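Local atomic coordinates of uncharacterized protein (Staphylococcus aureus subsp. aureus, PDB entry 3H04), a protein that is of unknown function but has the alpha/beta-hydrolase fold and is probably a serine hydrolase related to the feruloyl esterases. Residues A[50-55]-A[260-265]; A[58-63]-A[267-272]. All blocks are in the same frame, centred on the assembly; numbering follows the deposited sequence.

Contact 1 of 2, residues A[50-55]-A[260-265]; sequences PQYIDI and TIYRKV
Tyr-52 lays its ring flat against that of Tyr-262 in an offset stack, the centroids 3.9 Å apart and the planes tilted by only 11°. Within the pair, CE1 of Tyr-262 sits above the middle of the Tyr-52 ring, whereas CG of Tyr-52 lies nearer the rim of its partner. The long axes of the two side chains cross at about a right angle, so the hydroxyls point different ways. CB of Tyr-52 joins in with a CH-pi contact, 3.9 Å from the centroid of the Tyr-262 ring, and the Tyr-262 OH comes within 3.4 Å of CD2 of Tyr-52. Both phenols find their polar partner in Asp-251: Tyr-52 OH bonds its backbone O, Tyr-262 OH its carboxylate OD2, which fixes the rings at their far ends as well. Phe-125, from strand 121-125, meets the Tyr-262 ring edge-to-face. The helices carrying the pair, 50-56 and the C-terminal 256-273, run roughly parallel, the axes of the two short segments 9.9 Å apart at closest and at an angle of 27°, and belong to the helical layer on one side of the central sheet of an alpha/beta-hydrolase fold.

One turn on, a chi1 of -69° sets CG1 of Ile-55 beside its backbone N and leaves CG2 opposite that N, 3.7 Å from the carbonyl O of Tyr-262, with CB of Tyr-262 a little farther at 4.1 Å. The other branch serves Arg-263: CG1 of Ile-55 lies under one face of the guanidinium, toward the rim, 4.2 Å from NH1, the exposed arginine reaching across with this group toward helix 50-56.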
loop_
_atom_site.group_PDB
_atom_site.type_symbol
_atom_site.label_atom_id
_atom_site.label_comp_id
_atom_site.label_asym_id
_atom_site.label_seq_id
_atom_site.Cartn_x
_atom_site.Cartn_y
_atom_site.Cartn_z
ATOM N N PRO A 50 -7.364 -9.737 12.219
ATOM C CA PRO A 50 -7.680 -11.156 12.020
ATOM C C PRO A 50 -8.987 -11.374 11.263
ATOM O O PRO A 50 -9.103 -12.308 10.445
ATOM C CB PRO A 50 -7.832 -11.676 13.466
ATOM C CG PRO A 50 -6.974 -10.766 14.270
ATOM C CD PRO A 50 -7.074 -9.422 13.632
ATOM N N GLN A 51 -9.972 -10.530 11.543
ATOM C CA GLN A 51 -11.291 -10.664 10.899
ATOM C C GLN A 51 -11.202 -10.464 9.382
ATOM O O GLN A 51 -11.883 -11.170 8.622
ATOM C CB GLN A 51 -12.318 -9.691 11.516
ATOM C CG GLN A 51 -12.703 -10.110 12.908
ATOM C CD GLN A 51 -13.297 -8.989 13.723
ATOM O OE1 GLN A 51 -12.690 -8.546 14.697
ATOM N NE2 GLN A 51 -14.479 -8.519 13.336
ATOM N N TYR A 52 -10.345 -9.533 8.947
ATOM C CA TYR A 52 -10.168 -9.283 7.511
ATOM C C TYR A 52 -9.423 -10.438 6.889
ATOM O O TYR A 52 -9.749 -10.883 5.769
ATOM C CB TYR A 52 -9.388 -8.014 7.283
ATOM C CG TYR A 52 -10.025 -6.794 7.871
ATOM C CD1 TYR A 52 -11.383 -6.744 8.161
ATOM C CD2 TYR A 52 -9.264 -5.671 8.132
ATOM C CE1 TYR A 52 -11.953 -5.600 8.726
ATOM C CE2 TYR A 52 -9.817 -4.549 8.702
ATOM C CZ TYR A 52 -11.154 -4.525 9.005
ATOM O OH TYR A 52 -11.697 -3.380 9.551
ATOM N N ILE A 53 -8.425 -10.940 7.624
ATOM C CA ILE A 53 -7.686 -12.089 7.147
ATOM C C ILE A 53 -8.599 -13.298 6.966
ATOM O O ILE A 53 -8.460 -14.058 5.994
ATOM C CB ILE A 53 -6.527 -12.456 8.071
ATOM C CG1 ILE A 53 -5.475 -11.342 8.062
ATOM C CG2 ILE A 53 -5.881 -13.748 7.582
ATOM C CD1 ILE A 53 -4.365 -11.501 9.083
ATOM N N ASP A 54 -9.506 -13.526 7.913
ATOM C CA ASP A 54 -10.444 -14.650 7.764
ATOM C C ASP A 54 -11.320 -14.548 6.520
ATOM O O ASP A 54 -11.521 -15.535 5.817
ATOM C CB ASP A 54 -11.317 -14.809 9.000
ATOM C CG ASP A 54 -10.542 -15.346 10.185
ATOM O OD1 ASP A 54 -9.460 -15.925 9.972
ATOM O OD2 ASP A 54 -11.000 -15.190 11.326
ATOM N N ILE A 55 -11.830 -13.362 6.231
ATOM C CA ILE A 55 -12.596 -13.173 4.985
ATOM C C ILE A 55 -11.756 -13.436 3.705
ATOM O O ILE A 55 -12.204 -14.134 2.779
ATOM C CB ILE A 55 -13.260 -11.770 4.988
ATOM C CG1 ILE A 55 -14.378 -11.741 6.053
ATOM C CG2 ILE A 55 -13.817 -11.355 3.573
ATOM C CD1 ILE A 55 -14.722 -10.355 6.526
ATOM N N THR A 260 -18.354 -5.461 5.431
ATOM C CA THR A 260 -19.116 -5.513 4.190
ATOM C C THR A 260 -18.283 -5.224 2.953
ATOM O O THR A 260 -18.422 -5.897 1.930
ATOM C CB THR A 260 -20.327 -4.570 4.278
ATOM O OG1 THR A 260 -21.212 -5.142 5.221
ATOM C CG2 THR A 260 -21.023 -4.398 2.950
ATOM N N ILE A 261 -17.444 -4.210 3.054
ATOM C CA ILE A 261 -16.497 -3.862 1.999
ATOM C C ILE A 261 -15.472 -4.987 1.729
ATOM O O ILE A 261 -15.211 -5.301 0.588
ATOM C CB ILE A 261 -15.819 -2.491 2.300
ATOM C CG1 ILE A 261 -16.920 -1.394 2.151
ATOM C CG2 ILE A 261 -14.594 -2.237 1.335
ATOM C CD1 ILE A 261 -16.517 0.039 2.533
ATOM N N TYR A 262 -14.939 -5.606 2.766
ATOM C CA TYR A 262 -14.061 -6.779 2.610
ATOM C C TYR A 262 -14.760 -7.946 1.920
ATOM O O TYR A 262 -14.149 -8.619 1.101
ATOM C CB TYR A 262 -13.417 -7.248 3.956
ATOM C CG TYR A 262 -12.165 -6.472 4.304
ATOM C CD1 TYR A 262 -12.227 -5.294 5.049
ATOM C CD2 TYR A 262 -10.924 -6.876 3.833
ATOM C CE1 TYR A 262 -11.065 -4.554 5.324
ATOM C CE2 TYR A 262 -9.742 -6.151 4.101
ATOM C CZ TYR A 262 -9.831 -4.974 4.853
ATOM O OH TYR A 262 -8.711 -4.235 5.126
ATOM N N ARG A 263 -16.025 -8.187 2.252
ATOM C CA ARG A 263 -16.795 -9.211 1.547
ATOM C C ARG A 263 -17.001 -8.846 0.082
ATOM O O ARG A 263 -16.887 -9.704 -0.756
ATOM C CB ARG A 263 -18.136 -9.462 2.210
ATOM C CG ARG A 263 -17.977 -10.225 3.509
ATOM C CD ARG A 263 -19.329 -10.605 4.053
ATOM N NE ARG A 263 -19.249 -11.102 5.424
ATOM C CZ ARG A 263 -18.723 -12.274 5.791
ATOM N NH1 ARG A 263 -18.183 -13.103 4.906
ATOM N NH2 ARG A 263 -18.748 -12.620 7.077
ATOM N N LYS A 264 -17.209 -7.565 -0.212
ATOM C CA LYS A 264 -17.264 -7.097 -1.592
ATOM C C LYS A 264 -15.922 -7.279 -2.337
ATOM O O LYS A 264 -15.914 -7.526 -3.533
ATOM C CB LYS A 264 -17.652 -5.619 -1.655
ATOM C CG LYS A 264 -19.040 -5.283 -1.212
ATOM C CD LYS A 264 -19.231 -3.796 -1.330
ATOM C CE LYS A 264 -20.650 -3.393 -1.057
ATOM N NZ LYS A 264 -21.407 -3.516 -2.267
ATOM N N VAL A 265 -14.815 -7.179 -1.613
ATOM C CA VAL A 265 -13.510 -7.426 -2.204
ATOM C C VAL A 265 -13.436 -8.862 -2.723
ATOM O O VAL A 265 -13.071 -9.112 -3.881
ATOM C CB VAL A 265 -12.362 -7.126 -1.221
ATOM C CG1 VAL A 265 -11.069 -7.769 -1.702
ATOM C CG2 VAL A 265 -12.194 -5.600 -1.075
#

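Contact 2 of 2, residues A[58-63]-A[267-272]; sequences EHYDLI and DFLNAI
Tyr-60 OH donates a hydrogen bond of 2.8 Å to OD1 of Asn-270, a polar link between Tyr-60 and the last turns of helix 256-273. The donor lies in the carbonyl plane and points at a lone pair of OD1, with a C=O...O angle of 141°. OD1 meets the phenol at its edge, near the ring plane. The same hydroxyl is also hydrogen-bonded to OG1 of Thr-273; the buried phenol oxygen is thus tied to the last turns of the helix at two points.

Residues 61-63 lie in the central sheet of an alpha/beta-hydrolase fold, on a strand between 15-21 and 30-35, with Tyr-60 leading into it, and the helix, 256-273, packs across one side of that sheet. The ring of Tyr-60 reaches out to this helix with CG anti to its own carbonyl carbon (chi1 -64°).

The apolar part of the contact is made by Leu-269. Its CD1 sits over the centre of the Tyr-60 ring, a CH-pi contact 4.2 Å from the centroid and just 6° off the normal. Closer to the helix, CB of Leu-269 approaches CZ of Tyr-60 at 3.5 Å. Ile-32 of strand 30-35 touches both side chains, and Phe-99 of strand 98-103 packs on Leu-269, which carries the packing on across the sheet.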
loop_
_atom_site.group_PDB
_atom_site.type_symbol
_atom_site.label_atom_id
_atom_site.label_comp_id
_atom_site.label_asym_id
_atom_site.label_seq_id
_atom_site.Cartn_x
_atom_site.Cartn_y
_atom_site.Cartn_z
ATOM N N GLU A 58 -10.426 -17.360 3.066
ATOM C CA GLU A 58 -11.343 -18.480 2.917
ATOM C C GLU A 58 -10.964 -19.302 1.712
ATOM O O GLU A 58 -10.911 -20.532 1.780
ATOM C CB GLU A 58 -12.771 -18.002 2.732
ATOM C CG GLU A 58 -13.402 -17.412 3.981
ATOM C CD GLU A 58 -14.918 -17.260 3.853
ATOM O OE1 GLU A 58 -15.581 -18.151 3.265
ATOM O OE2 GLU A 58 -15.431 -16.225 4.343
ATOM N N HIS A 59 -10.719 -18.610 0.600
ATOM C CA HIS A 59 -10.407 -19.262 -0.668
ATOM C C HIS A 59 -9.162 -18.735 -1.381
ATOM O O HIS A 59 -8.779 -19.281 -2.417
ATOM C CB HIS A 59 -11.637 -19.226 -1.564
ATOM C CG HIS A 59 -12.770 -20.059 -1.042
ATOM N ND1 HIS A 59 -14.039 -19.558 -0.840
ATOM C CD2 HIS A 59 -12.807 -21.355 -0.639
ATOM C CE1 HIS A 59 -14.817 -20.517 -0.359
ATOM N NE2 HIS A 59 -14.091 -21.616 -0.222
ATOM N N TYR A 60 -8.518 -17.715 -0.805
ATOM C CA TYR A 60 -7.315 -17.112 -1.367
ATOM C C TYR A 60 -6.146 -17.244 -0.392
ATOM O O TYR A 60 -6.335 -17.240 0.829
ATOM C CB TYR A 60 -7.580 -15.636 -1.725
ATOM C CG TYR A 60 -8.623 -15.524 -2.808
ATOM C CD1 TYR A 60 -8.276 -15.617 -4.157
ATOM C CD2 TYR A 60 -9.961 -15.415 -2.498
ATOM C CE1 TYR A 60 -9.233 -15.570 -5.159
ATOM C CE2 TYR A 60 -10.903 -15.347 -3.474
ATOM C CZ TYR A 60 -10.547 -15.436 -4.811
ATOM O OH TYR A 60 -11.533 -15.403 -5.787
ATOM N N ASP A 61 -4.930 -17.376 -0.916
ATOM C CA ASP A 61 -3.745 -17.198 -0.051
ATOM C C ASP A 61 -3.495 -15.712 0.100
ATOM O O ASP A 61 -3.741 -14.945 -0.846
ATOM C CB ASP A 61 -2.491 -17.837 -0.664
ATOM C CG ASP A 61 -2.536 -19.367 -0.646
ATOM O OD1 ASP A 61 -3.601 -19.944 -0.325
ATOM O OD2 ASP A 61 -1.492 -19.959 -0.966
ATOM N N LEU A 62 -3.017 -15.324 1.286
ATOM C CA LEU A 62 -2.697 -13.950 1.621
ATOM C C LEU A 62 -1.210 -13.881 1.956
ATOM O O LEU A 62 -0.758 -14.568 2.850
ATOM C CB LEU A 62 -3.528 -13.446 2.812
ATOM C CG LEU A 62 -3.298 -11.968 3.146
ATOM C CD1 LEU A 62 -3.731 -11.097 1.960
ATOM C CD2 LEU A 62 -4.073 -11.603 4.409
ATOM N N ILE A 63 -0.464 -13.081 1.206
ATOM C CA ILE A 63 0.983 -12.975 1.401
ATOM C C ILE A 63 1.343 -11.562 1.839
ATOM O O ILE A 63 1.129 -10.634 1.087
ATOM C CB ILE A 63 1.719 -13.320 0.131
ATOM C CG1 ILE A 63 1.262 -14.679 -0.381
ATOM C CG2 ILE A 63 3.248 -13.345 0.413
ATOM C CD1 ILE A 63 0.250 -14.693 -1.521
ATOM N N ASP A 267 -15.926 -10.878 -3.466
ATOM C CA ASP A 267 -16.864 -10.970 -4.589
ATOM C C ASP A 267 -16.174 -10.527 -5.858
ATOM O O ASP A 267 -16.319 -11.160 -6.909
ATOM C CB ASP A 267 -18.060 -10.041 -4.406
ATOM C CG ASP A 267 -19.100 -10.546 -3.407
ATOM O OD1 ASP A 267 -19.070 -11.716 -2.966
ATOM O OD2 ASP A 267 -19.973 -9.719 -3.084
ATOM N N PHE A 268 -15.444 -9.424 -5.756
ATOM C CA PHE A 268 -14.665 -8.881 -6.895
ATOM C C PHE A 268 -13.609 -9.891 -7.342
ATOM O O PHE A 268 -13.507 -10.208 -8.522
ATOM C CB PHE A 268 -14.107 -7.531 -6.484
ATOM C CG PHE A 268 -12.985 -7.000 -7.339
ATOM C CD1 PHE A 268 -13.237 -6.094 -8.363
ATOM C CD2 PHE A 268 -11.669 -7.309 -7.045
ATOM C CE1 PHE A 268 -12.160 -5.548 -9.101
ATOM C CE2 PHE A 268 -10.641 -6.773 -7.788
ATOM C CZ PHE A 268 -10.921 -5.881 -8.818
ATOM N N LEU A 269 -12.866 -10.459 -6.395
ATOM C CA LEU A 269 -11.928 -11.545 -6.724
ATOM C C LEU A 269 -12.628 -12.764 -7.317
ATOM O O LEU A 269 -12.172 -13.313 -8.299
ATOM C CB LEU A 269 -11.103 -12.002 -5.510
ATOM C CG LEU A 269 -10.232 -10.874 -4.906
ATOM C CD1 LEU A 269 -9.490 -11.337 -3.638
ATOM C CD2 LEU A 269 -9.262 -10.377 -5.934
ATOM N N ASN A 270 -13.705 -13.200 -6.701
ATOM C CA ASN A 270 -14.435 -14.370 -7.226
ATOM C C ASN A 270 -14.917 -14.220 -8.667
ATOM O O ASN A 270 -14.918 -15.207 -9.423
ATOM C CB ASN A 270 -15.625 -14.712 -6.330
ATOM C CG ASN A 270 -15.218 -15.285 -5.010
ATOM O OD1 ASN A 270 -14.099 -15.697 -4.832
ATOM N ND2 ASN A 270 -16.136 -15.291 -4.060
ATOM N N ALA A 271 -15.404 -13.021 -9.027
ATOM C CA ALA A 271 -15.842 -12.741 -10.396
ATOM C C ALA A 271 -14.676 -12.895 -11.328
ATOM O O ALA A 271 -14.814 -13.409 -12.433
ATOM C CB ALA A 271 -16.451 -11.306 -10.553
ATOM N N ILE A 272 -13.507 -12.460 -10.883
ATOM C CA ILE A 272 -12.342 -12.542 -11.744
ATOM C C ILE A 272 -11.850 -13.966 -11.924
ATOM O O ILE A 272 -11.538 -14.349 -13.043
ATOM C CB ILE A 272 -11.208 -11.605 -11.265
ATOM C CG1 ILE A 272 -11.651 -10.121 -11.439
ATOM C CG2 ILE A 272 -9.963 -11.925 -12.003
ATOM C CD1 ILE A 272 -10.750 -9.105 -10.678
#

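How the contacts relate
Contact 1 and contact 2 have centres about 10 Å apart on the same side of the chain's centre, and share helix 256-273: 260-265 lies in its middle, 267-272 towards its end. Their other halves, helix 50-56 and strand 60-65, follow each other in the chain. The segments come in the order 50-55, 58-63, 260-265, 267-272, so those of the two contacts alternate, joining an early helix-strand unit to the last helix. They meet directly where Ile-53 CG1 packs on Leu-62 CD2 at 3.9 Å. Together they fasten the C-terminal helix to the early part of the fold, about 200 residues away in sequence. The probable Ser-104, His-248 and Asp-220 triad comes between the two halves in sequence.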